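Major capsid protein (Faustovirus, PDB 5J7O) builds the capsid shell of a large double-stranded DNA virus, probably as trimers of double jelly-roll subunits like those of related viruses. Local coordinates at residues L363-Y373 / T501-M511; T142-Y150 / L350-A359. One frame throughout, in Å; residues are numbered along the deposited sequence.

Contact 1 (L363-Y373 / T501-M511)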
loop_
_atom_site.group_PDB
_atom_site.type_symbol
_atom_site.label_atom_id
_atom_site.label_comp_id
_atom_site.label_asym_id
_atom_site.label_seq_id
_atom_site.Cartn_x
_atom_site.Cartn_y
_atom_site.Cartn_z
ATOM N N LEU B 363 52.375 2.761 -24.749
ATOM C CA LEU B 363 52.397 2.742 -23.285
ATOM C C LEU B 363 50.994 3.038 -22.767
ATOM O O LEU B 363 50.612 4.200 -22.608
ATOM C CB LEU B 363 53.415 3.744 -22.748
ATOM C CG LEU B 363 53.988 3.518 -21.342
ATOM C CD1 LEU B 363 55.239 4.359 -21.140
ATOM C CD2 LEU B 363 52.972 3.821 -20.247
ATOM N N LEU B 364 50.235 1.985 -22.470
ATOM C CA LEU B 364 48.865 2.135 -21.990
ATOM C C LEU B 364 48.863 2.426 -20.494
ATOM O O LEU B 364 49.347 1.617 -19.696
ATOM C CB LEU B 364 48.054 0.878 -22.290
ATOM C CG LEU B 364 46.639 0.879 -21.706
ATOM C CD1 LEU B 364 45.796 1.976 -22.337
ATOM C CD2 LEU B 364 45.977 -0.479 -21.874
ATOM N N THR B 365 48.296 3.571 -20.115
ATOM C CA THR B 365 48.254 4.018 -18.727
ATOM C C THR B 365 46.910 3.747 -18.059
ATOM O O THR B 365 46.869 3.201 -16.951
ATOM C CB THR B 365 48.580 5.515 -18.651
ATOM O OG1 THR B 365 49.944 5.729 -19.035
ATOM C CG2 THR B 365 48.365 6.043 -17.241
ATOM N N GLN B 366 45.808 4.119 -18.707
ATOM C CA GLN B 366 44.476 3.970 -18.138
ATOM C C GLN B 366 43.553 3.288 -19.136
ATOM O O GLN B 366 43.609 3.564 -20.338
ATOM C CB GLN B 366 43.883 5.326 -17.736
ATOM C CG GLN B 366 44.727 6.116 -16.752
ATOM C CD GLN B 366 44.142 7.483 -16.459
ATOM O OE1 GLN B 366 42.929 7.681 -16.542
ATOM N NE2 GLN B 366 45.003 8.436 -16.124
ATOM N N TYR B 367 42.702 2.403 -18.626
ATOM C CA TYR B 367 41.682 1.731 -19.415
ATOM C C TYR B 367 40.337 1.900 -18.727
ATOM O O TYR B 367 40.243 1.810 -17.499
ATOM C CB TYR B 367 42.006 0.237 -19.599
ATOM C CG TYR B 367 40.864 -0.589 -20.160
ATOM C CD1 TYR B 367 40.700 -0.746 -21.531
ATOM C CD2 TYR B 367 39.957 -1.220 -19.315
ATOM C CE1 TYR B 367 39.660 -1.503 -22.043
ATOM C CE2 TYR B 367 38.916 -1.972 -19.818
ATOM C CZ TYR B 367 38.770 -2.110 -21.181
ATOM O OH TYR B 367 37.735 -2.868 -21.679
ATOM N N ASN B 368 39.299 2.149 -19.522
ATOM C CA ASN B 368 37.938 2.260 -19.019
ATOM C C ASN B 368 37.004 1.488 -19.935
ATOM O O ASN B 368 37.167 1.509 -21.157
ATOM C CB ASN B 368 37.479 3.722 -18.928
ATOM C CG ASN B 368 38.191 4.491 -17.834
ATOM O OD1 ASN B 368 39.359 4.855 -17.971
ATOM N ND2 ASN B 368 37.484 4.754 -16.741
ATOM N N ARG B 369 36.028 0.806 -19.341
ATOM C CA ARG B 369 34.988 0.116 -20.090
ATOM C C ARG B 369 33.627 0.557 -19.574
ATOM O O ARG B 369 33.409 0.624 -18.361
ATOM C CB ARG B 369 35.126 -1.407 -19.984
ATOM C CG ARG B 369 33.969 -2.166 -20.620
ATOM C CD ARG B 369 34.222 -3.661 -20.663
ATOM N NE ARG B 369 33.034 -4.393 -21.093
ATOM C CZ ARG B 369 33.028 -5.681 -21.420
ATOM N NH1 ARG B 369 34.150 -6.386 -21.374
ATOM N NH2 ARG B 369 31.898 -6.264 -21.797
ATOM N N TYR B 370 32.721 0.863 -20.499
ATOM C CA TYR B 370 31.353 1.250 -20.175
ATOM C C TYR B 370 30.421 0.328 -20.943
ATOM O O TYR B 370 30.493 0.262 -22.173
ATOM C CB TYR B 370 31.088 2.714 -20.541
ATOM C CG TYR B 370 32.081 3.702 -19.963
ATOM C CD1 TYR B 370 31.795 4.401 -18.797
ATOM C CD2 TYR B 370 33.296 3.947 -20.592
ATOM C CE1 TYR B 370 32.696 5.309 -18.269
ATOM C CE2 TYR B 370 34.203 4.852 -20.070
ATOM C CZ TYR B 370 33.897 5.530 -18.909
ATOM O OH TYR B 370 34.797 6.432 -18.390
ATOM N N THR B 371 29.549 -0.384 -20.227
ATOM C CA THR B 371 28.723 -1.425 -20.828
ATOM C C THR B 371 27.273 -1.260 -20.401
ATOM O O THR B 371 26.970 -1.279 -19.203
ATOM C CB THR B 371 29.230 -2.818 -20.442
ATOM O OG1 THR B 371 30.575 -2.984 -20.902
ATOM C CG2 THR B 371 28.346 -3.896 -21.057
ATOM N N THR B 372 26.383 -1.115 -21.381
ATOM C CA THR B 372 24.945 -1.094 -21.162
ATOM C C THR B 372 24.292 -2.216 -21.961
ATOM O O THR B 372 24.873 -2.750 -22.911
ATOM C CB THR B 372 24.324 0.251 -21.567
ATOM O OG1 THR B 372 24.284 0.354 -22.996
ATOM C CG2 THR B 372 25.128 1.410 -20.999
ATOM N N TYR B 373 23.070 -2.569 -21.567
ATOM C CA TYR B 373 22.303 -3.612 -22.235
ATOM C C TYR B 373 20.903 -3.101 -22.537
ATOM O O TYR B 373 20.273 -2.457 -21.694
ATOM C CB TYR B 373 22.221 -4.883 -21.381
ATOM C CG TYR B 373 23.566 -5.409 -20.939
ATOM C CD1 TYR B 373 24.323 -6.225 -21.769
ATOM C CD2 TYR B 373 24.078 -5.091 -19.688
ATOM C CE1 TYR B 373 25.554 -6.708 -21.367
ATOM C CE2 TYR B 373 25.306 -5.569 -19.277
ATOM C CZ TYR B 373 26.039 -6.377 -20.119
ATOM O OH TYR B 373 27.262 -6.855 -19.712
ATOM N N THR B 501 54.212 4.979 -14.034
ATOM C CA THR B 501 53.348 4.548 -15.126
ATOM C C THR B 501 53.255 3.033 -15.233
ATOM O O THR B 501 52.434 2.536 -16.010
ATOM C CB THR B 501 53.833 5.129 -16.457
ATOM O OG1 THR B 501 55.197 4.754 -16.682
ATOM C CG2 THR B 501 53.717 6.648 -16.452
ATOM N N THR B 502 54.079 2.290 -14.490
ATOM C CA THR B 502 53.913 0.847 -14.375
ATOM C C THR B 502 52.750 0.469 -13.467
ATOM O O THR B 502 52.367 -0.706 -13.430
ATOM C CB THR B 502 55.202 0.207 -13.852
ATOM O OG1 THR B 502 55.464 0.676 -12.524
ATOM C CG2 THR B 502 56.379 0.569 -14.748
ATOM N N PHE B 503 52.186 1.438 -12.744
ATOM C CA PHE B 503 51.034 1.231 -11.867
ATOM C C PHE B 503 49.776 1.513 -12.684
ATOM O O PHE B 503 49.216 2.613 -12.675
ATOM C CB PHE B 503 51.142 2.133 -10.643
ATOM C CG PHE B 503 50.268 1.724 -9.494
ATOM C CD1 PHE B 503 49.627 0.496 -9.479
ATOM C CD2 PHE B 503 50.081 2.585 -8.425
ATOM C CE1 PHE B 503 48.819 0.138 -8.415
ATOM C CE2 PHE B 503 49.273 2.233 -7.364
ATOM C CZ PHE B 503 48.642 1.010 -7.357
ATOM N N LYS B 504 49.323 0.491 -13.406
ATOM C CA LYS B 504 48.252 0.671 -14.373
ATOM C C LYS B 504 46.905 0.846 -13.680
ATOM O O LYS B 504 46.692 0.384 -12.555
ATOM C CB LYS B 504 48.193 -0.520 -15.328
ATOM C CG LYS B 504 49.515 -0.850 -16.002
ATOM C CD LYS B 504 50.048 0.327 -16.799
ATOM C CE LYS B 504 51.303 -0.064 -17.564
ATOM N NZ LYS B 504 51.845 1.058 -18.379
ATOM N N GLN B 505 45.989 1.515 -14.377
ATOM C CA GLN B 505 44.641 1.764 -13.887
ATOM C C GLN B 505 43.618 1.104 -14.800
ATOM O O GLN B 505 43.804 1.029 -16.019
ATOM C CB GLN B 505 44.338 3.264 -13.804
ATOM C CG GLN B 505 45.337 4.067 -13.004
ATOM C CD GLN B 505 45.084 5.558 -13.094
ATOM O OE1 GLN B 505 44.023 6.045 -12.704
ATOM N NE2 GLN B 505 46.058 6.291 -13.620
ATOM N N SER B 506 42.528 0.639 -14.198
ATOM C CA SER B 506 41.417 0.075 -14.949
ATOM C C SER B 506 40.129 0.336 -14.183
ATOM O O SER B 506 40.111 0.331 -12.950
ATOM C CB SER B 506 41.602 -1.427 -15.196
ATOM O OG SER B 506 40.635 -1.908 -16.111
ATOM N N ALA B 507 39.052 0.575 -14.928
ATOM C CA ALA B 507 37.763 0.881 -14.330
ATOM C C ALA B 507 36.660 0.462 -15.288
ATOM O O ALA B 507 36.829 0.511 -16.509
ATOM C CB ALA B 507 37.636 2.371 -13.992
ATOM N N SER B 508 35.525 0.050 -14.724
ATOM C CA SER B 508 34.393 -0.375 -15.530
ATOM C C SER B 508 33.089 0.092 -14.899
ATOM O O SER B 508 32.939 0.076 -13.674
ATOM C CB SER B 508 34.367 -1.901 -15.707
ATOM O OG SER B 508 34.158 -2.560 -14.470
ATOM N N GLN B 509 32.160 0.521 -15.752
ATOM C CA GLN B 509 30.772 0.765 -15.382
ATOM C C GLN B 509 29.905 -0.177 -16.201
ATOM O O GLN B 509 29.893 -0.095 -17.433
ATOM C CB GLN B 509 30.357 2.213 -15.648
ATOM C CG GLN B 509 31.067 3.260 -14.824
ATOM C CD GLN B 509 30.461 4.638 -15.015
ATOM O OE1 GLN B 509 30.071 5.008 -16.123
ATOM N NE2 GLN B 509 30.365 5.399 -13.932
ATOM N N VAL B 510 29.185 -1.067 -15.526
ATOM C CA VAL B 510 28.295 -2.016 -16.183
ATOM C C VAL B 510 26.882 -1.780 -15.673
ATOM O O VAL B 510 26.663 -1.689 -14.458
ATOM C CB VAL B 510 28.729 -3.472 -15.936
ATOM C CG1 VAL B 510 27.763 -4.433 -16.616
ATOM C CG2 VAL B 510 30.145 -3.697 -16.438
ATOM N N MET B 511 25.931 -1.670 -16.598
ATOM C CA MET B 511 24.529 -1.563 -16.217
ATOM C C MET B 511 24.091 -2.830 -15.494
ATOM O O MET B 511 24.103 -3.921 -16.071
ATOM C CB MET B 511 23.659 -1.331 -17.451
ATOM C CG MET B 511 22.169 -1.316 -17.145
ATOM S SD MET B 511 21.132 -1.706 -18.569
ATOM C CE MET B 511 21.395 -0.264 -19.593
#
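Lys504 and Leu364 meet where strands 364-373 and 503-511 begin to run side by side: the NZ of Lys504 reaches the O of Leu364 at 2.9 Å, lying above the carbonyl plane. Bent at its second torsion (chi2 -59°), the lysine folds back toward Thr501 and across to Leu364, and NZ also donates to Thr501 O; Asp493 of a second subunit adds a salt bridge, so a buried ammonium is gripped three ways. From Gln505 N to Thr365 O onward a parallel ladder follows, each strand donating in turn. Its far end is straight, with Met511 N 2.8 Å from Thr371 O, while the bond from Ala507 N to Tyr367 O is weak. On one face Gln366 and Gln505 lie alongside, pointing the same way, Gln366 CG 3.4 Å from Gln505 NE2. Farther along, the amide of Gln509 stands perpendicular to the Tyr370 ring and sets OE1 at the ring edge, 3.2 Å from Tyr370 CD1. Strands 364-373 and 503-511 are the one parallel pair in an otherwise antiparallel sheet, flanked by strands 341-351 and 473-490; a classic beta bulge sets Thr365 and Gln366 opposite the single residue Leu350. On the other face Ser506 OG touches the Tyr367 ring at its edge, 3.3 Å from Tyr367 CD2, and Glu347 holds the phenol OH. Nearby, Arg369 NE donates to Thr371 OG1 in the guanidinium plane. Bonds beyond the pair hold polar ends: Ser508 OG to Ser485 OG, Gln509 NE2 to Gln484 OE1, and, from the second subunit, Gly248 N to Gln509 OE1 and Arg488 N to Ser506 OG.

Contact 2 (T142-Y150 / L350-A359)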
loop_
_atom_site.group_PDB
_atom_site.type_symbol
_atom_site.label_atom_id
_atom_site.label_comp_id
_atom_site.label_asym_id
_atom_site.label_seq_id
_atom_site.Cartn_x
_atom_site.Cartn_y
_atom_site.Cartn_z
ATOM N N THR B 142 37.291 5.851 -32.670
ATOM C CA THR B 142 37.581 7.267 -32.876
ATOM C C THR B 142 38.994 7.539 -32.383
ATOM O O THR B 142 39.273 7.413 -31.186
ATOM C CB THR B 142 36.576 8.164 -32.148
ATOM O OG1 THR B 142 35.293 8.063 -32.778
ATOM C CG2 THR B 142 37.041 9.617 -32.178
ATOM N N GLU B 143 39.884 7.901 -33.302
ATOM C CA GLU B 143 41.244 8.246 -32.926
ATOM C C GLU B 143 41.280 9.606 -32.236
ATOM O O GLU B 143 40.371 10.430 -32.375
ATOM C CB GLU B 143 42.157 8.269 -34.153
ATOM C CG GLU B 143 42.335 6.929 -34.845
ATOM C CD GLU B 143 43.210 7.035 -36.080
ATOM O OE1 GLU B 143 43.602 8.167 -36.435
ATOM O OE2 GLU B 143 43.509 5.989 -36.694
ATOM N N ASN B 144 42.354 9.835 -31.480
ATOM C CA ASN B 144 42.575 11.139 -30.848
ATOM C C ASN B 144 44.071 11.238 -30.532
ATOM O O ASN B 144 44.505 10.896 -29.432
ATOM C CB ASN B 144 41.729 11.320 -29.602
ATOM C CG ASN B 144 41.708 12.758 -29.113
ATOM O OD1 ASN B 144 42.717 13.462 -29.164
ATOM N ND2 ASN B 144 40.551 13.201 -28.636
ATOM N N THR B 145 44.841 11.719 -31.511
ATOM C CA THR B 145 46.284 11.839 -31.336
ATOM C C THR B 145 46.663 12.953 -30.368
ATOM O O THR B 145 47.767 12.922 -29.812
ATOM C CB THR B 145 46.962 12.077 -32.685
ATOM O OG1 THR B 145 46.466 13.290 -33.265
ATOM C CG2 THR B 145 46.685 10.920 -33.631
ATOM N N THR B 146 45.782 13.932 -30.154
ATOM C CA THR B 146 46.107 15.029 -29.248
ATOM C C THR B 146 46.064 14.577 -27.793
ATOM O O THR B 146 46.948 14.927 -27.001
ATOM C CB THR B 146 45.150 16.200 -29.476
ATOM O OG1 THR B 146 45.328 16.714 -30.802
ATOM C CG2 THR B 146 45.411 17.313 -28.470
ATOM N N SER B 147 45.051 13.794 -27.422
ATOM C CA SER B 147 44.897 13.351 -26.043
ATOM C C SER B 147 45.547 12.004 -25.767
ATOM O O SER B 147 45.774 11.672 -24.598
ATOM C CB SER B 147 43.412 13.265 -25.678
ATOM O OG SER B 147 42.801 12.151 -26.303
ATOM N N GLY B 148 45.850 11.227 -26.802
ATOM C CA GLY B 148 46.326 9.875 -26.595
ATOM C C GLY B 148 45.247 8.892 -26.211
ATOM O O GLY B 148 45.561 7.806 -25.713
ATOM N N VAL B 149 43.982 9.239 -26.423
ATOM C CA VAL B 149 42.853 8.386 -26.069
ATOM C C VAL B 149 42.332 7.722 -27.336
ATOM O O VAL B 149 41.917 8.401 -28.282
ATOM C CB VAL B 149 41.741 9.183 -25.370
ATOM C CG1 VAL B 149 40.486 8.334 -25.238
ATOM C CG2 VAL B 149 42.206 9.660 -24.004
ATOM N N TYR B 150 42.363 6.394 -27.352
ATOM C CA TYR B 150 41.761 5.593 -28.408
ATOM C C TYR B 150 40.419 5.087 -27.896
ATOM O O TYR B 150 40.370 4.334 -26.918
ATOM C CB TYR B 150 42.686 4.437 -28.793
ATOM C CG TYR B 150 42.201 3.551 -29.921
ATOM C CD1 TYR B 150 42.198 4.001 -31.235
ATOM C CD2 TYR B 150 41.779 2.251 -29.674
ATOM C CE1 TYR B 150 41.769 3.187 -32.270
ATOM C CE2 TYR B 150 41.349 1.430 -30.700
ATOM C CZ TYR B 150 41.347 1.903 -31.996
ATOM O OH TYR B 150 40.919 1.087 -33.018
ATOM N N LEU B 350 44.074 4.998 -22.889
ATOM C CA LEU B 350 44.956 6.156 -22.767
ATOM C C LEU B 350 46.397 5.671 -22.875
ATOM O O LEU B 350 46.976 5.183 -21.901
ATOM C CB LEU B 350 44.710 6.891 -21.454
ATOM C CG LEU B 350 45.664 8.039 -21.106
ATOM C CD1 LEU B 350 45.631 9.121 -22.175
ATOM C CD2 LEU B 350 45.331 8.620 -19.741
ATOM N N THR B 351 46.973 5.787 -24.066
ATOM C CA THR B 351 48.392 5.547 -24.266
ATOM C C THR B 351 49.130 6.876 -24.361
ATOM O O THR B 351 48.536 7.929 -24.604
ATOM C CB THR B 351 48.649 4.712 -25.527
ATOM O OG1 THR B 351 48.108 5.384 -26.670
ATOM C CG2 THR B 351 48.012 3.335 -25.399
ATOM N N THR B 352 50.446 6.818 -24.147
ATOM C CA THR B 352 51.284 8.008 -24.180
ATOM C C THR B 352 52.445 7.916 -25.157
ATOM O O THR B 352 53.094 8.936 -25.411
ATOM C CB THR B 352 51.851 8.313 -22.782
ATOM O OG1 THR B 352 52.949 7.434 -22.507
ATOM C CG2 THR B 352 50.783 8.130 -21.709
ATOM N N GLY B 353 52.724 6.740 -25.712
ATOM C CA GLY B 353 53.874 6.535 -26.565
ATOM C C GLY B 353 53.604 6.846 -28.022
ATOM O O GLY B 353 52.686 7.593 -28.371
ATOM N N ALA B 354 54.434 6.259 -28.884
ATOM C CA ALA B 354 54.313 6.480 -30.319
ATOM C C ALA B 354 52.979 5.951 -30.831
ATOM O O ALA B 354 52.602 4.809 -30.557
ATOM C CB ALA B 354 55.469 5.806 -31.056
ATOM N N GLY B 355 52.269 6.790 -31.580
ATOM C CA GLY B 355 50.958 6.422 -32.072
ATOM C C GLY B 355 49.853 6.518 -31.051
ATOM O O GLY B 355 48.842 5.821 -31.184
ATOM N N LYS B 356 50.010 7.362 -30.031
ATOM C CA LYS B 356 48.991 7.488 -29.000
ATOM C C LYS B 356 47.685 7.997 -29.598
ATOM O O LYS B 356 47.670 8.805 -30.531
ATOM C CB LYS B 356 49.463 8.423 -27.883
ATOM C CG LYS B 356 49.764 9.849 -28.318
ATOM C CD LYS B 356 49.960 10.754 -27.107
ATOM C CE LYS B 356 50.294 12.180 -27.517
ATOM N NZ LYS B 356 50.388 13.083 -26.336
ATOM N N GLY B 357 46.575 7.505 -29.049
ATOM C CA GLY B 357 45.263 7.834 -29.555
ATOM C C GLY B 357 44.804 7.002 -30.728
ATOM O O GLY B 357 43.643 7.128 -31.133
ATOM N N THR B 358 45.668 6.168 -31.295
ATOM C CA THR B 358 45.309 5.250 -32.366
ATOM C C THR B 358 45.467 3.817 -31.868
ATOM O O THR B 358 45.908 3.571 -30.743
ATOM C CB THR B 358 46.165 5.490 -33.614
ATOM O OG1 THR B 358 47.456 4.895 -33.431
ATOM C CG2 THR B 358 46.336 6.982 -33.865
ATOM N N ALA B 359 45.105 2.862 -32.724
ATOM C CA ALA B 359 45.232 1.453 -32.373
ATOM C C ALA B 359 46.680 0.994 -32.262
ATOM O O ALA B 359 46.913 -0.166 -31.904
ATOM C CB ALA B 359 44.491 0.586 -33.394
HETATM O O HOH W 1 45.819 4.939 -27.376
#
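Tyr150 lays its ring against the backbone of Gly357-Ala359. Tyr150 CB sits 3.7 Å from Gly357 O; CG, anti to the backbone N (chi1 -178°), brings the ring up to the Thr358-Ala359 peptide. Tyr150 CD1 meets Thr358 C at 3.3 Å and has Gly357 O at the ring edge, whereas Tyr150 CE1 lies 3.4 Å from Ala359 N, which is over one face. At the tip, CZ and OH touch the methyl of Ala359, and OH is hydrogen-bonded to Asp130. Gly357 O accepts from Asn144 N at 3.0 Å, the donor standing above the carbonyl plane. Segment 142-150 carries the hairpin connection between strands 138-142 and 149-158; segment 350-359 runs off the end of strand 341-351 through two overlapping type II turns. The short antiparallel join is a non-hydrogen-bonded pair, Val149 with Leu350, beside which Thr351 N donates to Gly148 O at 3.0 Å. Gly148 and Gly357 come within 3.7 Å, CA to CA, so the two loops meet backbone to backbone. A water accepts from Gly357 N. Each loop is braced internally: Asn144 OD1 takes the N-H of Ser147 in an Asx motif, Ser147 OG takes that of Val149 in an ST turn, and Gly355 O receives both N and OG1 of Thr358 from one face of its plane.

In the fold
Both contacts belong to one mixed sheet, far from the centre of the chain, and their own centres lie about 15 Å apart. Strand 341-351 joins them: its end, in contact 2, borders strand 364-375 of contact 1, with Leu350 probably hydrogen-bonded through its backbone to Thr365 and Gln366. Contact 1 has half of its touching residues buried and is covered partly by a second subunit; it relies on regular strand pairing, with several polar side chains bonded to outside partners. Contact 2 has a smaller buried share and works through turns, glycines and a water, with one aromatic ring against backbone. The two are consecutive along the chain, contact 2 being complete at Ala359 before Leu363 begins contact 1.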